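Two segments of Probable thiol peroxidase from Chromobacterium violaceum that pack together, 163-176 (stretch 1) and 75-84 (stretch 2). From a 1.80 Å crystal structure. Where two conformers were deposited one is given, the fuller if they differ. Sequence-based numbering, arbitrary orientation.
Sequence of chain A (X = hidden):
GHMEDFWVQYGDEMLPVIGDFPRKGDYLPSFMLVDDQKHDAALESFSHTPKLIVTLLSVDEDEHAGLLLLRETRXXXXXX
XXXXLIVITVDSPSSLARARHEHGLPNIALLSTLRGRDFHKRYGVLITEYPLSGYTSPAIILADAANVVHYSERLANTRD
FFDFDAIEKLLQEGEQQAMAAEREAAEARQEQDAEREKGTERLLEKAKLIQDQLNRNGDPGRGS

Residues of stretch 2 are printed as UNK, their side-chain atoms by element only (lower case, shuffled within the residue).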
# COMPACT_ATOMS: atom_id res chain seq x y z
N ASP A 163 15.85 -14.44 -14.22
CA ASP A 163 16.56 -15.36 -15.10
C ASP A 163 15.57 -16.36 -15.69
O ASP A 163 15.51 -17.53 -15.29
CB ASP A 163 17.65 -16.09 -14.33
CG ASP A 163 18.62 -16.85 -15.25
OD1 ASP A 163 18.34 -17.00 -16.43
OD2 ASP A 163 19.67 -17.30 -14.74
N PHE A 164 14.78 -15.85 -16.65
CA PHE A 164 13.74 -16.63 -17.23
C PHE A 164 14.33 -17.83 -17.97
O PHE A 164 13.74 -18.90 -17.94
CB PHE A 164 12.90 -15.79 -18.19
CG PHE A 164 12.11 -14.70 -17.52
CD1 PHE A 164 11.15 -15.00 -16.56
CD2 PHE A 164 12.35 -13.38 -17.82
CE1 PHE A 164 10.42 -13.99 -15.91
CE2 PHE A 164 11.64 -12.37 -17.20
CZ PHE A 164 10.69 -12.66 -16.24
N ASP A 165 15.48 -17.66 -18.63
CA ASP A 165 16.13 -18.82 -19.27
C ASP A 165 16.38 -19.98 -18.30
O ASP A 165 16.18 -21.15 -18.65
CB ASP A 165 17.42 -18.43 -19.96
CG ASP A 165 17.18 -17.64 -21.24
OD1 ASP A 165 16.03 -17.63 -21.76
OD2 ASP A 165 18.15 -16.99 -21.70
N ALA A 166 16.79 -19.67 -17.09
CA ALA A 166 16.99 -20.72 -16.08
C ALA A 166 15.68 -21.42 -15.67
O ALA A 166 15.63 -22.65 -15.50
CB ALA A 166 17.67 -20.11 -14.83
N ILE A 167 14.63 -20.63 -15.50
CA ILE A 167 13.30 -21.17 -15.18
C ILE A 167 12.78 -22.03 -16.35
O ILE A 167 12.31 -23.16 -16.15
CB ILE A 167 12.29 -20.04 -14.83
CG1 ILE A 167 12.83 -19.15 -13.70
CG2 ILE A 167 10.92 -20.64 -14.50
CD1 ILE A 167 11.93 -17.93 -13.30
N GLU A 168 12.88 -21.52 -17.58
CA GLU A 168 12.53 -22.31 -18.79
C GLU A 168 13.22 -23.69 -18.81
O GLU A 168 12.60 -24.71 -19.10
CB GLU A 168 12.91 -21.54 -20.06
CG GLU A 168 12.61 -22.22 -21.43
CD GLU A 168 11.13 -22.23 -21.83
OE1 GLU A 168 10.31 -21.37 -21.39
OE2 GLU A 168 10.79 -23.13 -22.62
N LYS A 169 14.50 -23.72 -18.49
CA LYS A 169 15.25 -24.97 -18.58
C LYS A 169 14.67 -25.99 -17.57
O LYS A 169 14.48 -27.17 -17.91
CB LYS A 169 16.73 -24.67 -18.35
CG LYS A 169 17.67 -25.81 -18.51
CD LYS A 169 19.14 -25.31 -18.42
CE LYS A 169 20.11 -26.48 -18.32
NZ LYS A 169 19.93 -27.37 -19.49
N LEU A 170 14.35 -25.54 -16.36
CA LEU A 170 13.72 -26.41 -15.36
C LEU A 170 12.35 -26.91 -15.77
O LEU A 170 12.03 -28.10 -15.59
CB LEU A 170 13.62 -25.71 -14.01
CG LEU A 170 14.95 -25.52 -13.28
CD1 LEU A 170 14.74 -24.55 -12.11
CD2 LEU A 170 15.62 -26.84 -12.80
N LEU A 171 11.53 -26.02 -16.35
CA LEU A 171 10.22 -26.43 -16.79
C LEU A 171 10.31 -27.40 -17.96
O LEU A 171 9.54 -28.36 -18.02
CB LEU A 171 9.35 -25.22 -17.16
CG LEU A 171 8.99 -24.24 -16.00
CD1 LEU A 171 8.52 -22.94 -16.59
CD2 LEU A 171 7.89 -24.85 -15.03
N GLN A 172 11.23 -27.17 -18.90
CA GLN A 172 11.40 -28.09 -20.05
C GLN A 172 11.89 -29.46 -19.57
O GLN A 172 11.47 -30.49 -20.09
CB GLN A 172 12.40 -27.52 -21.06
CG GLN A 172 11.95 -26.27 -21.83
CD GLN A 172 13.04 -25.69 -22.73
OE1 GLN A 172 12.76 -24.97 -23.70
NE2 GLN A 172 14.29 -25.97 -22.39
N GLU A 173 12.80 -29.45 -18.59
CA GLU A 173 13.36 -30.68 -18.04
C GLU A 173 12.24 -31.51 -17.37
O GLU A 173 12.15 -32.73 -17.58
CB GLU A 173 14.56 -30.38 -17.10
CG GLU A 173 15.94 -30.57 -17.77
CD GLU A 173 17.09 -29.64 -17.25
OE1 GLU A 173 18.06 -29.47 -18.01
OE2 GLU A 173 17.04 -29.10 -16.11
N GLY A 174 11.37 -30.84 -16.60
CA GLY A 174 10.20 -31.50 -16.00
C GLY A 174 9.26 -32.07 -17.06
O GLY A 174 8.88 -33.24 -16.98
N GLU A 175 8.91 -31.27 -18.05
CA GLU A 175 8.03 -31.69 -19.15
C GLU A 175 8.61 -32.92 -19.87
O GLU A 175 7.90 -33.90 -20.08
CB GLU A 175 7.79 -30.53 -20.14
CG GLU A 175 6.85 -30.86 -21.35
CD GLU A 175 6.94 -29.89 -22.58
OE1 GLU A 175 6.33 -30.23 -23.63
OE2 GLU A 175 7.60 -28.83 -22.54
N GLN A 176 9.89 -32.87 -20.25
CA GLN A 176 10.48 -34.00 -20.99
C GLN A 176 10.62 -35.26 -20.13
O GLN A 176 10.67 -36.37 -20.68
CB GLN A 176 11.77 -33.64 -21.76
CG GLN A 176 12.99 -33.18 -20.97
CD GLN A 176 13.81 -32.04 -21.68
OE1 GLN A 176 14.65 -31.36 -21.06
NE2 GLN A 176 13.52 -31.82 -22.98
N UNK A 75 5.02 -12.31 -20.57
CA UNK A 75 5.49 -12.82 -21.83
C UNK A 75 6.16 -14.21 -21.70
O UNK A 75 5.90 -15.12 -22.53
c UNK A 75 6.57 -7.40 -24.76
c UNK A 75 6.60 -9.54 -23.55
n UNK A 75 7.91 -7.43 -24.83
n UNK A 75 5.92 -8.39 -24.17
c UNK A 75 5.66 -10.65 -23.16
c UNK A 75 6.43 -11.84 -22.55
n UNK A 75 5.90 -6.40 -25.31
N UNK A 76 6.99 -14.38 -20.68
CA UNK A 76 7.59 -15.69 -20.42
C UNK A 76 6.51 -16.74 -20.31
O UNK A 76 6.62 -17.83 -20.87
c UNK A 76 10.15 -18.88 -18.85
c UNK A 76 8.75 -16.94 -18.61
c UNK A 76 8.21 -17.47 -17.46
c UNK A 76 8.63 -18.72 -17.00
c UNK A 76 8.31 -15.63 -19.09
c UNK A 76 9.74 -17.64 -19.31
c UNK A 76 9.62 -19.39 -17.69
N UNK A 77 5.47 -16.42 -19.54
CA UNK A 77 4.38 -17.35 -19.24
C UNK A 77 3.45 -17.63 -20.43
O UNK A 77 2.62 -18.55 -20.36
c UNK A 77 4.46 -18.34 -16.30
c UNK A 77 3.23 -16.25 -15.67
c UNK A 77 3.57 -16.87 -18.04
c UNK A 77 4.17 -16.91 -16.66
N UNK A 78 3.61 -16.96 -21.57
CA UNK A 78 2.89 -17.39 -22.75
C UNK A 78 3.18 -18.87 -23.09
O UNK A 78 2.32 -19.56 -23.68
o UNK A 78 1.72 -14.90 -23.21
c UNK A 78 3.23 -16.56 -24.01
c UNK A 78 2.71 -15.13 -23.94
o UNK A 78 3.29 -14.28 -24.63
N UNK A 79 4.39 -19.32 -22.79
CA UNK A 79 4.79 -20.71 -23.00
C UNK A 79 4.29 -21.71 -21.93
O UNK A 79 4.44 -22.90 -22.11
c UNK A 79 6.32 -20.79 -23.05
o UNK A 79 6.86 -20.11 -24.18
N UNK A 80 3.76 -21.22 -20.82
CA UNK A 80 3.44 -22.05 -19.64
C UNK A 80 2.09 -21.60 -19.07
O UNK A 80 2.03 -21.07 -17.94
c UNK A 80 5.91 -22.34 -19.19
c UNK A 80 5.83 -24.95 -19.36
c UNK A 80 6.59 -26.07 -19.78
c UNK A 80 4.57 -21.95 -18.61
c UNK A 80 7.86 -25.90 -20.31
c UNK A 80 8.41 -24.64 -20.47
c UNK A 80 7.66 -23.54 -20.06
c UNK A 80 6.38 -23.67 -19.49
c UNK A 80 6.94 -21.48 -19.55
n UNK A 80 7.98 -22.20 -20.08
N UNK A 81 1.02 -21.79 -19.86
CA UNK A 81 -0.33 -21.34 -19.47
C UNK A 81 -0.86 -21.99 -18.19
O UNK A 81 -1.85 -21.47 -17.64
c UNK A 81 -0.46 -22.78 -21.43
c UNK A 81 1.01 -22.40 -21.19
c UNK A 81 -1.21 -21.69 -20.65
N UNK A 82 -0.25 -23.05 -17.67
CA UNK A 82 -0.84 -23.72 -16.52
C UNK A 82 -0.25 -23.25 -15.20
O UNK A 82 -0.63 -23.74 -14.14
c UNK A 82 -2.18 -25.18 -18.82
n UNK A 82 -1.22 -27.07 -18.32
c UNK A 82 -1.88 -27.25 -19.45
c UNK A 82 -0.72 -25.24 -16.67
n UNK A 82 -2.49 -26.13 -19.77
c UNK A 82 -1.37 -25.77 -17.91
N UNK A 83 0.66 -22.30 -15.29
CA UNK A 83 1.38 -21.76 -14.18
C UNK A 83 0.64 -20.49 -13.74
O UNK A 83 0.52 -19.52 -14.55
c UNK A 83 2.80 -21.47 -14.64
c UNK A 83 4.08 -23.20 -13.39
c UNK A 83 3.99 -21.74 -13.73
c UNK A 83 5.27 -21.27 -14.41
N UNK A 84 0.16 -20.50 -12.52
CA UNK A 84 -0.60 -19.38 -11.96
C UNK A 84 0.36 -18.28 -11.48
O UNK A 84 1.15 -18.51 -10.54
c UNK A 84 -4.11 -16.97 -10.33
n UNK A 84 -5.16 -16.52 -11.28
c UNK A 84 -1.50 -19.84 -10.80
c UNK A 84 -3.30 -18.09 -11.01
c UNK A 84 -2.26 -18.78 -10.09

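Position 75 carries four carbons and three nitrogens: three carbons in a row, a nitrogen, then a carbon bearing two more nitrogens. This guanidinium ends an extended chain that stays clear of stretch 1, and the residue is Arg75. At position 76 one carbon leads into a ring of six carbons, held as a knob among Phe164, Ile167, Glu168 and Leu171, which line one side of the helix; this is Phe76. The Phe164 ring lies nearly parallel to it, at 26°, but slid apart with centroids 5.2 Å from each other, so that CB of Phe76 sits over the Phe164 face. At the tip, CZ of Phe76 meets Ile167 CG2 at 3.7 Å and Leu171 CD1 at 3.9 Å.

Position 77 has four carbons forked at the second and makes no contact with stretch 1, hence Leu77. Position 78, also out of reach, has two carbons, the second carrying two oxygens: Asp78. At position 79 a single carbon, marginally close to the Glu168 carboxylate, and one oxygen identify Ser79, whose CB lies 4.4 Å from Glu168 OE1.

Position 80 bears one carbon followed by fused five- and six-membered rings with eight carbons and one nitrogen; the ring nitrogen reaches the Glu168 carboxylate and Leu171 lies over one face. It can only be Trp80. A type I turn from Leu77 to Trp80, with Trp80 N bonded to Leu77 O at 2.9 Å, precedes this indole. Its NE1 donates to Glu168 OE1 at 2.8 Å and 166°, the carboxylate oxygen lying at the ring edge, where the N-H points. Leu171 CD1 stands 3.5 Å from the centroid of the five-membered ring, almost on the normal, while Leu171 CB approaches CZ2 of Trp80 at 3.5 Å.

Neither of the next two positions touches the helix: at position 81 three carbons close a ring onto the backbone nitrogen, giving Pro81, and one carbon and a five-membered ring of three carbons and two nitrogens make position 82 His82. Position 83 has four carbons forked at the second and its end nears Leu171; it is Leu83, with CD2 4.3 Å from Leu171 CD1. Position 84, far from stretch 1, has four carbons in a row ending in nitrogen and is Lys84.

The contact thus rests on two aromatic side chains set against successive turns of one helix. Phe76 fills a hollow formed by Phe164, Ile167, Leu171 and the carboxylate-bearing side chain of Glu168, whereas Trp80 combines a covered face with a directional bond at its edge. Leu171 touches both rings and joins the two sites, and Glu168, whose CA-to-CB bond points sideways but whose end reaches the indole, accepts from its sole polar group.

Stretch 2 (75-84) RFLDSWPHLK
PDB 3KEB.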